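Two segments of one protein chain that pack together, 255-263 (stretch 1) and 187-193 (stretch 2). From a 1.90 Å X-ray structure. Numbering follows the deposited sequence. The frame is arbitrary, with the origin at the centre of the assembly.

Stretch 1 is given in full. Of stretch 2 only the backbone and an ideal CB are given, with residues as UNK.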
# COMPACT_ATOMS: atom_id res chain seq x y z
N PRO D 255 4.03 1.85 -16.91
CA PRO D 255 3.06 2.43 -16.00
C PRO D 255 3.34 3.93 -15.81
O PRO D 255 4.52 4.33 -15.75
CB PRO D 255 3.35 1.72 -14.65
CG PRO D 255 4.16 0.54 -14.97
CD PRO D 255 4.81 0.76 -16.29
N ARG D 256 2.29 4.74 -15.74
CA ARG D 256 2.43 6.18 -15.49
C ARG D 256 1.72 6.47 -14.14
O ARG D 256 0.65 5.93 -13.87
CB ARG D 256 1.78 7.02 -16.60
CG ARG D 256 2.28 6.83 -18.03
CD ARG D 256 3.77 7.03 -18.15
NE ARG D 256 4.19 7.38 -19.51
CZ ARG D 256 4.34 6.54 -20.53
NH1 ARG D 256 4.75 7.01 -21.69
NH2 ARG D 256 4.06 5.25 -20.42
N PRO D 257 2.32 7.31 -13.30
CA PRO D 257 1.66 7.59 -12.00
C PRO D 257 0.47 8.53 -12.18
O PRO D 257 0.32 9.14 -13.23
CB PRO D 257 2.77 8.29 -11.21
CG PRO D 257 3.63 8.94 -12.26
CD PRO D 257 3.52 8.13 -13.51
N TYR D 258 -0.40 8.62 -11.17
CA TYR D 258 -1.52 9.55 -11.23
C TYR D 258 -0.97 10.97 -11.39
O TYR D 258 -1.58 11.79 -12.05
CB TYR D 258 -2.44 9.41 -10.02
CG TYR D 258 -3.15 8.05 -10.01
CD1 TYR D 258 -3.96 7.67 -11.09
CD2 TYR D 258 -3.02 7.16 -8.94
CE1 TYR D 258 -4.60 6.46 -11.11
CE2 TYR D 258 -3.67 5.93 -8.96
CZ TYR D 258 -4.46 5.59 -10.05
OH TYR D 258 -5.12 4.38 -10.12
N SER D 259 0.19 11.22 -10.78
CA SER D 259 0.86 12.48 -10.96
C SER D 259 2.37 12.40 -10.85
O SER D 259 2.91 11.68 -9.98
CB SER D 259 0.37 13.51 -9.97
OG SER D 259 0.99 14.75 -10.24
N GLU D 260 3.03 13.13 -11.75
CA GLU D 260 4.48 13.31 -11.65
C GLU D 260 4.77 14.81 -11.54
O GLU D 260 5.86 15.29 -11.86
CB GLU D 260 5.24 12.66 -12.78
CG GLU D 260 4.86 13.09 -14.18
CD GLU D 260 5.85 12.57 -15.21
OE1 GLU D 260 5.39 12.00 -16.21
OE2 GLU D 260 7.10 12.70 -15.01
N GLY D 261 3.79 15.56 -11.05
CA GLY D 261 3.98 16.98 -10.84
C GLY D 261 5.16 17.25 -9.90
O GLY D 261 5.38 16.52 -8.93
N ILE D 262 5.94 18.27 -10.24
CA ILE D 262 7.05 18.72 -9.40
C ILE D 262 6.99 20.22 -9.12
O ILE D 262 6.51 21.00 -9.94
CB ILE D 262 8.43 18.38 -9.99
CG1 ILE D 262 8.52 18.80 -11.45
CG2 ILE D 262 8.72 16.89 -9.86
CD1 ILE D 262 9.95 18.78 -11.97
N GLU D 263 7.41 20.59 -7.92
CA GLU D 263 7.52 21.99 -7.52
C GLU D 263 8.85 22.14 -6.77
O GLU D 263 9.48 21.13 -6.39
CB GLU D 263 6.32 22.45 -6.70
CG GLU D 263 6.17 21.82 -5.34
CD GLU D 263 4.79 22.06 -4.76
OE1 GLU D 263 3.80 21.62 -5.37
OE2 GLU D 263 4.68 22.65 -3.69
N UNK D 187 -6.81 12.87 -19.73
CA UNK D 187 -7.21 13.73 -18.62
C UNK D 187 -6.88 13.20 -17.22
O UNK D 187 -6.96 13.96 -16.25
CB UNK D 187 -8.72 13.97 -18.71
N UNK D 188 -6.48 11.94 -17.11
CA UNK D 188 -6.29 11.31 -15.79
C UNK D 188 -4.85 10.96 -15.38
O UNK D 188 -4.65 10.07 -14.56
CB UNK D 188 -7.12 10.02 -15.75
N UNK D 189 -3.89 11.67 -15.95
CA UNK D 189 -2.47 11.57 -15.59
C UNK D 189 -1.99 13.03 -15.54
O UNK D 189 -2.17 13.78 -16.50
CB UNK D 189 -1.67 10.72 -16.58
N UNK D 190 -1.43 13.45 -14.41
CA UNK D 190 -1.00 14.82 -14.21
C UNK D 190 0.52 14.97 -14.18
O UNK D 190 1.25 14.02 -13.88
CB UNK D 190 -1.60 15.36 -12.91
N UNK D 191 0.97 16.19 -14.44
CA UNK D 191 2.40 16.52 -14.45
C UNK D 191 2.59 18.02 -14.45
O UNK D 191 1.64 18.77 -14.25
CB UNK D 191 3.10 15.90 -15.66
N UNK D 192 3.84 18.45 -14.64
CA UNK D 192 4.22 19.84 -14.72
C UNK D 192 5.03 20.05 -15.99
O UNK D 192 5.81 19.16 -16.41
CB UNK D 192 5.01 20.27 -13.48
N UNK D 193 4.89 21.21 -16.62
CA UNK D 193 5.67 21.47 -17.83
C UNK D 193 6.96 22.24 -17.51
O UNK D 193 7.01 23.05 -16.57
CB UNK D 193 4.83 22.25 -18.84

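The N of position 190 donates a hydrogen bond to Tyr-258 O at 2.9 Å, and Glu-260 N donates to the O of position 190, also at 2.9 Å. Ser-259 lies between them in a single bridge, its CA 3.3 Å from that same carbonyl O of position 190 in a CA-H...O contact.

Position 187 has nothing of the other stretch within reach of its CB, so stretch 1 leaves its side chain free and almost any residue would serve. It is Ser-187, whose OG is hydrogen-bonded elsewhere in the structure.

Position 188 points its CB sideways, again with no neighbour nearby, although its backbone O lies at the edge of the Tyr-258 ring. A polar or small residue would suit as well as most. The residue is Asp-188, and its carboxylate proves useful to the next position.

At position 189 the CB also points sideways, with Pro-257 O 4.2 Å from it and Arg-256 CB 5.1 Å away. Ahead lie the carbonyls of Arg-256 and Pro-257 and, beyond, the Tyr-258 ring. A long side chain could follow this surface, and one carrying donors or positive charge would match the oxygens; lysine, glutamine or arginine are all reasonable. It is Arg-189, with chi1 and chi2 both m and chi3 t. Its CD comes to 3.1 Å from Pro-257 O and its NE to 3.4 Å from Arg-256 O, while NH1 lies 3.7 Å from Tyr-258 CD1. The guanidinium is steadied from its own stretch: NH1 donates to Asp-188 O at 2.8 Å and pairs by charge with Asp-188 OD1 at 3.5 Å.

Position 190 has extended backbone angles, and its CB points sideways, 3.7 Å from Tyr-258 O and 3.8 Å from Ser-259 OG. Beside these two oxygens there is no closed pocket, so an aliphatic residue can lie alongside, and a threonine would also be reasonable. The residue is Leu-190 (chi1 m, chi2 t); stretch 1 alone does not single out leucine. Water 1 donates to both Leu-190 O (2.7 Å) and Pro-257 O (2.8 Å), tying the backbones together once more.

At position 191, phi/psi of -166/-171 is a very extended conformation, easiest for glycine, and an ideal CB would stand 3.6 Å from Glu-260 CG. A small residue is favoured, alanine or glycine. The residue is Gly-191; its CA lies 4.0 Å from Gly-261 CA.

Position 192 aims its CB toward stretch 1, 3.9 Å from Ile-262 O and 4.3 Å from Gly-261 CA. Beside a glycine, among backbone polar groups, a short polar residue such as serine, threonine or cysteine fits. Ser-192, chi1 m, brings OG to 3.5 Å from Gly-261 CA and 3.2 Å from Ile-262 N. Water 3 is hydrogen-bonded to Ser-192 OG (2.8 Å) and donates a weak bond to Ile-262 O (3.2 Å); water 2 joins Ser-192 N (2.9 Å) to Glu-260 O (2.7 Å).

Position 193 points away, so stretch 1 sets no preference; a beta-branched residue suits its extended backbone, and it is Ile-193.

Stretch 2 187-193: SDRLGSI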
# COMPACT_ATOMS: atom_id res chain seq x y z
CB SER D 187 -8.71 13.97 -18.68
OG SER D 187 -9.42 12.76 -18.50
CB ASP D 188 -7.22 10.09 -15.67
CG ASP D 188 -6.89 8.97 -16.65
OD1 ASP D 188 -5.86 9.06 -17.36
OD2 ASP D 188 -7.64 7.96 -16.68
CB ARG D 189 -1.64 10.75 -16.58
CG ARG D 189 -2.06 9.28 -16.68
CD ARG D 189 -1.77 8.48 -15.41
NE ARG D 189 -2.16 7.06 -15.48
CZ ARG D 189 -3.35 6.56 -15.14
NH1 ARG D 189 -4.36 7.34 -14.72
NH2 ARG D 189 -3.55 5.25 -15.25
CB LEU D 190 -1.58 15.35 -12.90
CG LEU D 190 -3.10 15.22 -12.69
CD1 LEU D 190 -3.50 15.57 -11.27
CD2 LEU D 190 -3.81 16.09 -13.69
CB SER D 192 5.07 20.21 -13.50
OG SER D 192 4.33 20.10 -12.29
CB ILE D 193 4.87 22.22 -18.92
CG1 ILE D 193 4.33 23.54 -18.41
CG2 ILE D 193 3.74 21.35 -19.46
CD1 ILE D 193 3.61 24.34 -19.47
O HOH W 1 1.38 11.39 -14.56
O HOH W 2 6.02 16.55 -14.27
O HOH W 3 3.41 20.46 -9.62
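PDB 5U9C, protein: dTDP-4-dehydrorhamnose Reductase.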